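Local coordinates for 2OG-Fe dioxygenase family protein (Methylibium petroleiphilum, PDB 3PL0) that probably acts as an iron-dependent dioxygenase of the 2-oxoglutarate-Fe family, built on a cupin-type double-stranded beta-helix, at residues G140-E145 and L243-G248; F73-Q78 and L123-G128; V170-V175 and L211-Q216; E187-D192 and E220-L225. One frame throughout, in Å; residues are numbered along the deposited sequence.

Contact 1 of 4, residues G140-E145 and L243-G248; sequences GRWYIE and LTYRSG
Four backbone hydrogen bonds join strand 141-145 to strand 243-246 in antiparallel register, the short segments running at 150° to each other. Tyr143 and Arg246 form one hydrogen-bonded pair: Tyr143 N reaches Arg246 O at 2.9 Å in a nearly straight bond, whereas the return bond from Arg246 N meets Tyr143 O from above its carbonyl plane. Glu145 and Thr244 form the second such pair, and Ile144 faces Tyr245 in the non-hydrogen-bonded site between them, where Ile144 CA lies only 3.0 Å from Thr244 O in a CA-H...O contact.

Two waters extend this polar seam. One bridges Arg141 O and Gly248 N past the end of the pairing; the other donates to Tyr143 O and also bonds Thr244 OG1, which sits in the crowded position between its own N and carbonyl carbon.

Aromatic contacts dominate the face carrying Ile144 and Tyr245. Tyr245 turns its edge to the face of the Trp142 indole in a T-shaped pair, planes at 89°, with CD2 3.7 Å from Trp142 CG. Ile144 lies alongside Tyr245, its CG1 over the phenol face and its CD1 3.4 Å from Tyr245 CE2.

Helix 118-134 lies against this face: Trp142 NE1 bonds Gly128 O, and Tyr245 OH bonds Leu124 O. An alanine in place of Trp142 would remove the indole, and with it the face that meets the Tyr245 edge and the bond to Gly128 O, and would probably loosen the strand against the helix. Strand 65-77 pairs with the other edge of 141-145, and strand 172-181 with that of 243-246.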
# COMPACT_ATOMS: atom_id res chain seq x y z
N GLY A 140 14.19 -6.43 16.07
CA GLY A 140 13.66 -7.36 15.07
C GLY A 140 12.14 -7.43 14.95
O GLY A 140 11.61 -8.50 14.63
N ARG A 141 11.44 -6.32 15.20
CA ARG A 141 9.97 -6.27 15.10
C ARG A 141 9.51 -5.21 14.13
O ARG A 141 9.94 -4.07 14.21
CB ARG A 141 9.29 -5.95 16.45
CG ARG A 141 9.50 -6.93 17.58
CD ARG A 141 8.69 -6.50 18.77
NE ARG A 141 9.00 -7.25 19.98
CZ ARG A 141 8.47 -8.43 20.32
NH1 ARG A 141 7.58 -9.04 19.52
NH2 ARG A 141 8.84 -9.02 21.46
N TRP A 142 8.61 -5.56 13.23
CA TRP A 142 7.88 -4.59 12.45
C TRP A 142 6.46 -4.40 12.99
O TRP A 142 5.76 -5.36 13.31
CB TRP A 142 7.74 -5.05 10.97
CG TRP A 142 8.99 -4.99 10.11
CD1 TRP A 142 9.56 -6.03 9.42
CD2 TRP A 142 9.76 -3.84 9.80
NE1 TRP A 142 10.65 -5.59 8.72
CE2 TRP A 142 10.81 -4.25 8.96
CE3 TRP A 142 9.69 -2.51 10.20
CZ2 TRP A 142 11.75 -3.35 8.45
CZ3 TRP A 142 10.63 -1.62 9.70
CH2 TRP A 142 11.64 -2.04 8.84
N TYR A 143 6.03 -3.16 13.02
CA TYR A 143 4.67 -2.78 13.28
C TYR A 143 4.05 -2.41 11.95
O TYR A 143 4.48 -1.45 11.28
CB TYR A 143 4.61 -1.60 14.24
CG TYR A 143 5.27 -1.96 15.55
CD1 TYR A 143 6.64 -1.88 15.70
CD2 TYR A 143 4.52 -2.46 16.61
CE1 TYR A 143 7.26 -2.26 16.92
CE2 TYR A 143 5.10 -2.83 17.80
CZ TYR A 143 6.47 -2.73 17.94
OH TYR A 143 7.07 -3.09 19.12
N ILE A 144 3.06 -3.22 11.56
CA ILE A 144 2.48 -3.25 10.20
C ILE A 144 1.03 -2.77 10.28
O ILE A 144 0.22 -3.32 11.06
CB ILE A 144 2.48 -4.70 9.62
CG1 ILE A 144 3.91 -5.27 9.64
CG2 ILE A 144 1.83 -4.77 8.23
CD1 ILE A 144 4.00 -6.73 9.21
N GLU A 145 0.68 -1.81 9.45
CA GLU A 145 -0.73 -1.49 9.22
C GLU A 145 -1.14 -1.90 7.80
O GLU A 145 -0.35 -1.79 6.87
CB GLU A 145 -0.99 -0.00 9.45
CG GLU A 145 -0.57 0.49 10.85
CD GLU A 145 -1.08 1.90 11.22
OE1 GLU A 145 -2.29 2.19 11.04
OE2 GLU A 145 -0.26 2.70 11.75
N LEU A 243 0.34 -1.44 2.63
CA LEU A 243 0.92 -2.05 3.83
C LEU A 243 2.05 -1.14 4.29
O LEU A 243 2.92 -0.75 3.47
CB LEU A 243 1.45 -3.46 3.56
CG LEU A 243 0.49 -4.56 3.04
CD1 LEU A 243 1.22 -5.85 2.59
CD2 LEU A 243 -0.58 -4.87 4.06
N THR A 244 2.06 -0.76 5.56
CA THR A 244 3.13 0.04 6.05
C THR A 244 3.90 -0.73 7.11
O THR A 244 3.31 -1.46 7.93
CB THR A 244 2.64 1.38 6.62
OG1 THR A 244 1.82 1.15 7.75
CG2 THR A 244 1.88 2.16 5.58
N TYR A 245 5.21 -0.57 7.09
CA TYR A 245 6.08 -1.20 8.05
C TYR A 245 6.86 -0.12 8.80
O TYR A 245 7.50 0.76 8.18
CB TYR A 245 7.06 -2.14 7.34
CG TYR A 245 6.41 -3.35 6.72
CD1 TYR A 245 5.57 -3.22 5.61
CD2 TYR A 245 6.63 -4.63 7.23
CE1 TYR A 245 4.95 -4.32 5.05
CE2 TYR A 245 6.04 -5.74 6.68
CZ TYR A 245 5.18 -5.58 5.59
OH TYR A 245 4.59 -6.69 5.04
N ARG A 246 6.84 -0.22 10.13
CA ARG A 246 7.50 0.78 10.96
C ARG A 246 8.24 0.12 12.13
O ARG A 246 7.70 -0.78 12.78
CB ARG A 246 6.47 1.77 11.47
CG ARG A 246 7.08 3.02 12.19
CD ARG A 246 6.03 4.11 12.36
NE ARG A 246 6.66 5.35 12.81
CZ ARG A 246 6.97 5.61 14.07
NH1 ARG A 246 6.71 4.73 15.03
NH2 ARG A 246 7.56 6.75 14.39
N SER A 247 9.48 0.57 12.36
CA SER A 247 10.30 0.19 13.51
C SER A 247 9.87 0.94 14.74
O SER A 247 9.44 2.07 14.63
CB SER A 247 11.75 0.57 13.23
OG SER A 247 12.58 0.12 14.29
N GLY A 248 10.01 0.34 15.92
CA GLY A 248 9.81 1.02 17.22
C GLY A 248 8.37 0.92 17.72
O GLY A 248 8.10 0.53 18.86
O HOH W 1 10.68 -2.63 16.15
O HOH W 2 3.24 0.91 10.11

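Contact 2 of 4, residues F73-Q78 and L123-G128; sequences FMQTLQ and LLVALG
This is a buried helix-on-sheet contact, in which helix 118-134 lies across strand 65-77 of the large antiparallel sheet. The axes of the two short segments approach to 9.5 Å at 50°, and Phe73 and Gln75, on the same side of the strand, carry most of the contact.

Gln75 supplies the polar link. Its chain is fully extended, with CG anti to the backbone N (chi1 179°), so that the amide reaches the helix backbone. NE2 donates to Val125 O at 3.1 Å, the acceptor close to the amide plane of Gln75 and the donor on a lone pair of the carbonyl. Beside this bond, Val125 CG1 packs 3.7 Å from Gln75 NE2. The other end of the amide is less well served: OE1 is buried with no hydrogen-bonding partner in the model and rests 3.2 Å from Gly128 CA. A beta carbon on Gly128 would clash with that oxygen, so the glycine lets the amide come close to the helix.

One turn earlier on the helix, Leu124 makes the apolar half of the contact. Its CD2 methyl stands over one face of the Phe73 ring, 4.0 Å from the ring centroid, in a CH-pi contact, the two side chains crossing at about a right angle. Trp120, another residue of the helix, also meets the Phe73 ring. At the far end, Leu77 CD2 comes loosely to Gly128 O, 4.0 Å away.

A helix packed against a sheet of the double-stranded beta-helix is a common feature of cupin-type 2-oxoglutarate-Fe oxygenases, consistent with the family of this protein.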
# COMPACT_ATOMS: atom_id res chain seq x y z
N PHE A 73 -0.73 -5.50 12.73
CA PHE A 73 -0.01 -6.70 13.01
C PHE A 73 1.35 -6.35 13.55
O PHE A 73 1.81 -5.21 13.41
CB PHE A 73 0.14 -7.52 11.73
CG PHE A 73 -1.14 -7.75 11.00
CD1 PHE A 73 -1.66 -6.75 10.16
CD2 PHE A 73 -1.84 -8.93 11.14
CE1 PHE A 73 -2.86 -6.94 9.50
CE2 PHE A 73 -3.05 -9.12 10.47
CZ PHE A 73 -3.56 -8.11 9.64
N MSE A 74 1.96 -7.35 14.18
CA MSE A 74 3.38 -7.30 14.55
C MSE A 74 4.07 -8.54 14.02
O MSE A 74 3.59 -9.69 14.19
CB MSE A 74 3.59 -7.15 16.07
CG MSE A 74 5.04 -6.80 16.49
SE MSE A 74 5.17 -6.30 18.41
CE MSE A 74 4.79 -8.08 19.16
N GLN A 75 5.18 -8.30 13.35
CA GLN A 75 6.00 -9.33 12.80
C GLN A 75 7.27 -9.36 13.60
O GLN A 75 7.90 -8.34 13.79
CB GLN A 75 6.34 -9.05 11.36
CG GLN A 75 7.23 -10.13 10.75
CD GLN A 75 7.56 -9.87 9.29
OE1 GLN A 75 7.39 -8.78 8.80
NE2 GLN A 75 8.08 -10.90 8.60
N THR A 76 7.62 -10.55 14.08
CA THR A 76 8.93 -10.80 14.66
C THR A 76 9.78 -11.54 13.64
O THR A 76 9.34 -12.49 13.01
CB THR A 76 8.79 -11.60 15.98
OG1 THR A 76 7.79 -10.97 16.80
CG2 THR A 76 10.13 -11.69 16.75
N LEU A 77 11.01 -11.09 13.45
CA LEU A 77 11.87 -11.67 12.43
C LEU A 77 12.64 -12.95 12.81
O LEU A 77 12.78 -13.83 11.97
CB LEU A 77 12.85 -10.61 11.95
CG LEU A 77 12.10 -9.54 11.14
CD1 LEU A 77 12.96 -8.33 11.02
CD2 LEU A 77 11.70 -10.08 9.75
N GLN A 78 13.15 -13.02 14.04
CA GLN A 78 13.90 -14.20 14.49
C GLN A 78 13.55 -14.44 15.95
O GLN A 78 13.87 -13.63 16.80
CB GLN A 78 15.42 -14.02 14.32
CG GLN A 78 15.92 -14.03 12.87
CD GLN A 78 15.67 -15.34 12.13
OE1 GLN A 78 15.01 -16.24 12.65
NE2 GLN A 78 16.20 -15.44 10.92
N LEU A 123 2.34 -12.90 2.20
CA LEU A 123 2.54 -11.54 1.73
C LEU A 123 3.21 -10.69 2.82
O LEU A 123 4.29 -10.19 2.61
CB LEU A 123 1.22 -10.90 1.34
CG LEU A 123 1.32 -9.48 0.71
CD1 LEU A 123 2.22 -9.49 -0.60
CD2 LEU A 123 -0.05 -8.92 0.47
N LEU A 124 2.55 -10.51 3.96
CA LEU A 124 3.11 -9.62 4.97
C LEU A 124 4.49 -10.05 5.47
O LEU A 124 5.34 -9.21 5.73
CB LEU A 124 2.18 -9.42 6.16
CG LEU A 124 1.06 -8.41 5.99
CD1 LEU A 124 0.12 -8.74 4.76
CD2 LEU A 124 0.27 -8.32 7.34
N VAL A 125 4.70 -11.35 5.62
CA VAL A 125 5.96 -11.87 6.15
C VAL A 125 7.11 -11.66 5.17
O VAL A 125 8.18 -11.18 5.56
CB VAL A 125 5.83 -13.35 6.56
CG1 VAL A 125 7.22 -14.03 6.79
CG2 VAL A 125 4.97 -13.47 7.83
N ALA A 126 6.91 -12.02 3.91
CA ALA A 126 7.96 -11.98 2.89
C ALA A 126 8.44 -10.55 2.70
O ALA A 126 9.66 -10.30 2.60
CB ALA A 126 7.47 -12.56 1.53
N LEU A 127 7.49 -9.63 2.70
CA LEU A 127 7.83 -8.21 2.53
C LEU A 127 8.57 -7.67 3.77
O LEU A 127 9.52 -6.90 3.65
CB LEU A 127 6.58 -7.37 2.24
CG LEU A 127 5.84 -7.65 0.92
CD1 LEU A 127 4.55 -6.89 0.96
CD2 LEU A 127 6.73 -7.25 -0.29
N GLY A 128 8.15 -8.09 4.95
CA GLY A 128 8.88 -7.74 6.19
C GLY A 128 10.31 -8.25 6.21
O GLY A 128 11.23 -7.54 6.67

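Contact 3 of 4, residues V170-V175 and L211-Q216; sequences VDFVAV and LLDDQQ
Apolar side chains occupy both faces of this antiparallel pairing between strands 172-175 and 211-213, part of the double-stranded beta-helix. Ala174 CB meets Leu211 CD2 at 3.8 Å on one face, where Leu127 of helix 118-134 touches both residues. On the other face Leu212 CD1 packs loosely against Val173 CB. Phe172, its CG beside the backbone N (chi1 -62°), brings CD1 to 3.7 Å from Asp213 CA and has its ring stacked on that of Phe131.

Between these faces, Val173 and Leu212 exchange two backbone hydrogen bonds. Leu212 N approaches Val173 O at 2.7 Å, nearly along the C=O axis, while Val173 N takes a lone pair of Leu212 O. On its other edge, where it pairs with strand 237-246, strand 172-175 is preceded by a classic beta bulge, Asp171 and Phe172 both facing Tyr245.

Farther out the chain turns and carboxylates take over. Asp213 OD1 accepts from Gln215 N, closing an Asx turn, and its OD2 forms a salt bridge with Arg135. Asp214 N donates to Asp171 O from above the carbonyl plane, and its OD1 accepts from Asp168 N. An alanine in place of Asp214 would lose the carboxylate and would probably loosen the loop leading into Val170. With CG anti to its backbone N (chi1 -161°), Asp214 places OD2 3.0 Å from Val170 N, which meets it from above the carboxylate plane.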
# COMPACT_ATOMS: atom_id res chain seq x y z
N VAL A 170 6.61 6.20 7.91
CA VAL A 170 6.98 4.88 8.37
C VAL A 170 8.38 4.57 7.85
O VAL A 170 9.05 5.44 7.33
CB VAL A 170 5.92 3.83 7.91
CG1 VAL A 170 4.54 4.11 8.54
CG2 VAL A 170 5.80 3.77 6.36
N ASP A 171 8.81 3.33 7.91
CA ASP A 171 10.08 2.93 7.32
C ASP A 171 9.95 2.48 5.85
O ASP A 171 10.71 2.93 4.99
CB ASP A 171 10.73 1.83 8.12
CG ASP A 171 11.36 2.36 9.40
OD1 ASP A 171 12.56 2.73 9.33
OD2 ASP A 171 10.65 2.47 10.41
N PHE A 172 9.04 1.56 5.60
CA PHE A 172 8.79 0.99 4.26
C PHE A 172 7.31 0.85 4.00
O PHE A 172 6.52 0.66 4.94
CB PHE A 172 9.46 -0.38 4.09
CG PHE A 172 10.93 -0.33 4.22
CD1 PHE A 172 11.72 0.01 3.15
CD2 PHE A 172 11.55 -0.59 5.45
CE1 PHE A 172 13.09 0.08 3.28
CE2 PHE A 172 12.90 -0.52 5.58
CZ PHE A 172 13.68 -0.19 4.50
N VAL A 173 6.95 1.04 2.72
CA VAL A 173 5.60 0.85 2.24
C VAL A 173 5.55 -0.10 1.06
O VAL A 173 6.46 -0.10 0.19
CB VAL A 173 4.96 2.19 1.88
CG1 VAL A 173 3.53 1.95 1.36
CG2 VAL A 173 4.96 3.13 3.11
N ALA A 174 4.51 -0.94 1.04
CA ALA A 174 4.17 -1.71 -0.15
C ALA A 174 2.80 -1.31 -0.59
O ALA A 174 1.85 -1.38 0.19
CB ALA A 174 4.18 -3.21 0.11
N VAL A 175 2.69 -0.90 -1.84
CA VAL A 175 1.39 -0.69 -2.49
C VAL A 175 1.13 -1.87 -3.43
O VAL A 175 1.84 -2.05 -4.44
CB VAL A 175 1.37 0.59 -3.31
CG1 VAL A 175 -0.03 0.78 -3.96
CG2 VAL A 175 1.73 1.82 -2.43
N LEU A 211 7.23 -1.44 -4.00
CA LEU A 211 7.98 -1.36 -2.75
C LEU A 211 8.63 0.01 -2.64
O LEU A 211 9.23 0.48 -3.63
CB LEU A 211 9.05 -2.46 -2.67
CG LEU A 211 8.53 -3.91 -2.81
CD1 LEU A 211 9.63 -4.97 -2.68
CD2 LEU A 211 7.33 -4.21 -1.82
N LEU A 212 8.48 0.67 -1.49
CA LEU A 212 8.99 2.03 -1.26
C LEU A 212 9.80 2.11 0.06
O LEU A 212 9.38 1.60 1.09
CB LEU A 212 7.83 3.04 -1.12
CG LEU A 212 6.83 3.16 -2.27
CD1 LEU A 212 5.56 3.90 -1.80
CD2 LEU A 212 7.45 3.89 -3.49
N ASP A 213 10.95 2.74 0.01
CA ASP A 213 11.67 3.14 1.21
C ASP A 213 11.14 4.51 1.54
O ASP A 213 11.47 5.55 0.92
CB ASP A 213 13.16 3.18 0.94
CG ASP A 213 13.97 3.66 2.13
OD1 ASP A 213 13.42 4.21 3.12
OD2 ASP A 213 15.19 3.49 2.05
N ASP A 214 10.29 4.52 2.55
CA ASP A 214 9.55 5.72 2.90
C ASP A 214 10.42 6.88 3.39
O ASP A 214 9.95 8.00 3.51
CB ASP A 214 8.51 5.38 3.96
CG ASP A 214 7.44 6.40 4.05
OD1 ASP A 214 6.76 6.66 3.01
OD2 ASP A 214 7.29 6.99 5.15
N GLN A 215 11.68 6.60 3.69
CA GLN A 215 12.63 7.67 4.07
C GLN A 215 13.41 8.24 2.87
O GLN A 215 14.16 9.17 3.03
CB GLN A 215 13.60 7.15 5.16
CG GLN A 215 12.86 6.76 6.48
CD GLN A 215 13.79 6.28 7.59
OE1 GLN A 215 15.01 6.23 7.44
NE2 GLN A 215 13.21 5.91 8.70
N GLN A 216 13.24 7.67 1.69
CA GLN A 216 14.04 8.07 0.53
C GLN A 216 13.25 8.55 -0.67
O GLN A 216 13.78 9.23 -1.53
CB GLN A 216 14.88 6.90 0.10
CG GLN A 216 16.01 6.60 1.08
CD GLN A 216 16.98 7.75 1.17
OE1 GLN A 216 17.43 8.28 0.15
NE2 GLN A 216 17.31 8.16 2.40

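Contact 4 of 4, residues E187-D192 and E220-L225; sequences ETRVFD and ESTPLL
Arg189 is the centre of a three-residue salt-bridge network with Glu187 and Glu220, on one face of an antiparallel strand pair in the three-stranded sheet 198-201, 183-192 and 217-226. Its NE donates to Glu187 OE1 at 2.8 Å in a nearly straight bond that uses the anti lone pair of the oxygen; NH2 adds a weak bond to the same atom. On the other side of the group, NH1 meets Glu220 OE2 at 2.9 Å, nearly along the C-O axis, with guanidinium and carboxylate close to coplanar at 19°. Carboxylates at two edges, both near its plane, are likely to fix the orientation of the guanidinium. The arginine chain bends at chi2 (92°) to place it there, and Glu187 OE2 has a second salt bridge, to Arg200 of strand 198-201.

Backbone bonds lie beneath this network. Arg189 and Glu220 form a hydrogen-bonded pair, in which Arg189 N approaches Glu220 O at 3.0 Å from above the carbonyl plane. Thr188 faces Ser221 in the neighbouring non-hydrogen-bonded site, their CA atoms 4.3 Å apart. Beyond Ser221 the regular pairing gives way, and Thr222 grips Glu187 twice: its N donates to Glu187 O, and its OG1 accepts from Glu187 N at 2.9 Å.

The packing is lighter. The Phe191 ring turns an edge toward the carboxylate of Glu220. With OG1 in the crowded position between N and carbonyl carbon (chi1 68°), Thr222 directs its methyl over one face of the guanidinium, CG2 lying 3.4 Å from Arg189 NE.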
# COMPACT_ATOMS: atom_id res chain seq x y z
N GLU A 187 -2.40 6.80 -12.41
CA GLU A 187 -1.02 6.58 -12.71
C GLU A 187 -0.24 6.84 -11.45
O GLU A 187 -0.48 7.84 -10.78
CB GLU A 187 -0.61 7.59 -13.76
CG GLU A 187 0.82 7.54 -14.14
CD GLU A 187 1.12 8.57 -15.21
OE1 GLU A 187 1.15 9.80 -14.89
OE2 GLU A 187 1.31 8.11 -16.37
N THR A 188 0.71 5.99 -11.12
CA THR A 188 1.58 6.19 -9.96
C THR A 188 2.74 7.07 -10.36
O THR A 188 3.28 6.92 -11.47
CB THR A 188 2.19 4.86 -9.48
OG1 THR A 188 1.13 3.93 -9.24
CG2 THR A 188 3.05 5.03 -8.19
N ARG A 189 3.15 7.96 -9.48
CA ARG A 189 4.47 8.59 -9.58
C ARG A 189 5.30 8.38 -8.31
O ARG A 189 4.76 8.47 -7.19
CB ARG A 189 4.31 10.08 -9.81
CG ARG A 189 3.88 10.45 -11.19
CD ARG A 189 2.39 10.56 -11.34
NE ARG A 189 2.00 11.21 -12.59
CZ ARG A 189 1.88 12.53 -12.71
NH1 ARG A 189 2.10 13.32 -11.67
NH2 ARG A 189 1.50 13.07 -13.86
N VAL A 190 6.60 8.12 -8.50
CA VAL A 190 7.56 8.00 -7.40
C VAL A 190 8.68 9.00 -7.66
O VAL A 190 9.15 9.10 -8.80
CB VAL A 190 8.10 6.59 -7.33
CG1 VAL A 190 9.10 6.46 -6.12
CG2 VAL A 190 6.94 5.64 -7.13
N PHE A 191 9.03 9.80 -6.65
CA PHE A 191 10.11 10.75 -6.78
C PHE A 191 11.17 10.53 -5.72
O PHE A 191 10.84 10.25 -4.58
CB PHE A 191 9.58 12.17 -6.60
CG PHE A 191 8.52 12.56 -7.57
CD1 PHE A 191 8.85 13.14 -8.78
CD2 PHE A 191 7.18 12.39 -7.25
CE1 PHE A 191 7.86 13.51 -9.69
CE2 PHE A 191 6.17 12.74 -8.14
CZ PHE A 191 6.52 13.31 -9.38
N ASP A 192 12.41 10.72 -6.08
CA ASP A 192 13.50 10.91 -5.12
C ASP A 192 13.14 12.01 -4.11
O ASP A 192 12.75 13.09 -4.50
CB ASP A 192 14.74 11.39 -5.87
CG ASP A 192 16.00 11.41 -4.99
OD1 ASP A 192 15.89 11.17 -3.78
OD2 ASP A 192 17.09 11.68 -5.53
N GLU A 220 2.64 9.27 -5.14
CA GLU A 220 1.30 9.82 -5.36
C GLU A 220 0.67 9.00 -6.42
O GLU A 220 1.35 8.19 -7.07
CB GLU A 220 1.38 11.32 -5.77
CG GLU A 220 2.02 11.54 -7.14
CD GLU A 220 2.13 12.97 -7.56
OE1 GLU A 220 2.27 13.86 -6.70
OE2 GLU A 220 2.20 13.19 -8.79
N SER A 221 -0.62 9.19 -6.65
CA SER A 221 -1.21 8.66 -7.86
C SER A 221 -2.19 9.65 -8.40
O SER A 221 -2.82 10.38 -7.64
CB SER A 221 -1.86 7.31 -7.65
OG SER A 221 -2.94 7.43 -6.81
N THR A 222 -2.35 9.65 -9.72
CA THR A 222 -3.23 10.60 -10.35
C THR A 222 -4.70 10.21 -10.22
O THR A 222 -5.02 9.06 -10.06
CB THR A 222 -2.88 10.76 -11.81
OG1 THR A 222 -3.19 9.55 -12.50
CG2 THR A 222 -1.37 11.16 -11.94
N PRO A 223 -5.59 11.19 -10.29
CA PRO A 223 -7.02 10.89 -10.15
C PRO A 223 -7.54 9.89 -11.21
O PRO A 223 -7.00 9.78 -12.33
CB PRO A 223 -7.70 12.26 -10.35
CG PRO A 223 -6.66 13.25 -10.15
CD PRO A 223 -5.34 12.63 -10.53
N LEU A 224 -8.58 9.16 -10.84
CA LEU A 224 -9.27 8.26 -11.76
C LEU A 224 -10.20 9.08 -12.64
O LEU A 224 -10.63 10.14 -12.26
CB LEU A 224 -10.08 7.18 -11.03
CG LEU A 224 -9.34 6.38 -9.97
CD1 LEU A 224 -10.33 5.44 -9.32
CD2 LEU A 224 -8.19 5.65 -10.61
N LEU A 225 -10.42 8.61 -13.86
CA LEU A 225 -11.40 9.19 -14.76
C LEU A 225 -12.13 8.03 -15.36
O LEU A 225 -11.50 7.07 -15.87
CB LEU A 225 -10.74 10.05 -15.83
CG LEU A 225 -9.93 11.26 -15.29
CD1 LEU A 225 -8.73 11.51 -16.19
CD2 LEU A 225 -10.82 12.55 -15.11

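Contacts 1, 2 and 3 cluster around helix 118-134, while contact 4 lies apart on the three-stranded sheet. Contacts 1 and 2 have centres 8 Å apart and lie on neighbouring strands of one sheet, 141-152 and 65-77; contact 3 joins them through strand 237-246, which pairs with 172-181, its centre 11 Å from contact 1. Contact 4 is about 24 Å from contact 1, centre to centre, and meets contact 3 where Val190 packs on Leu212. Along the chain contact 2 closes first, contact 1 then spans both others, and contacts 3 and 4 interleave. This alternation, with consecutive strands passing between the two sheets, is consistent with the double-stranded beta-helix, and helix 118-134 packs on the larger sheet.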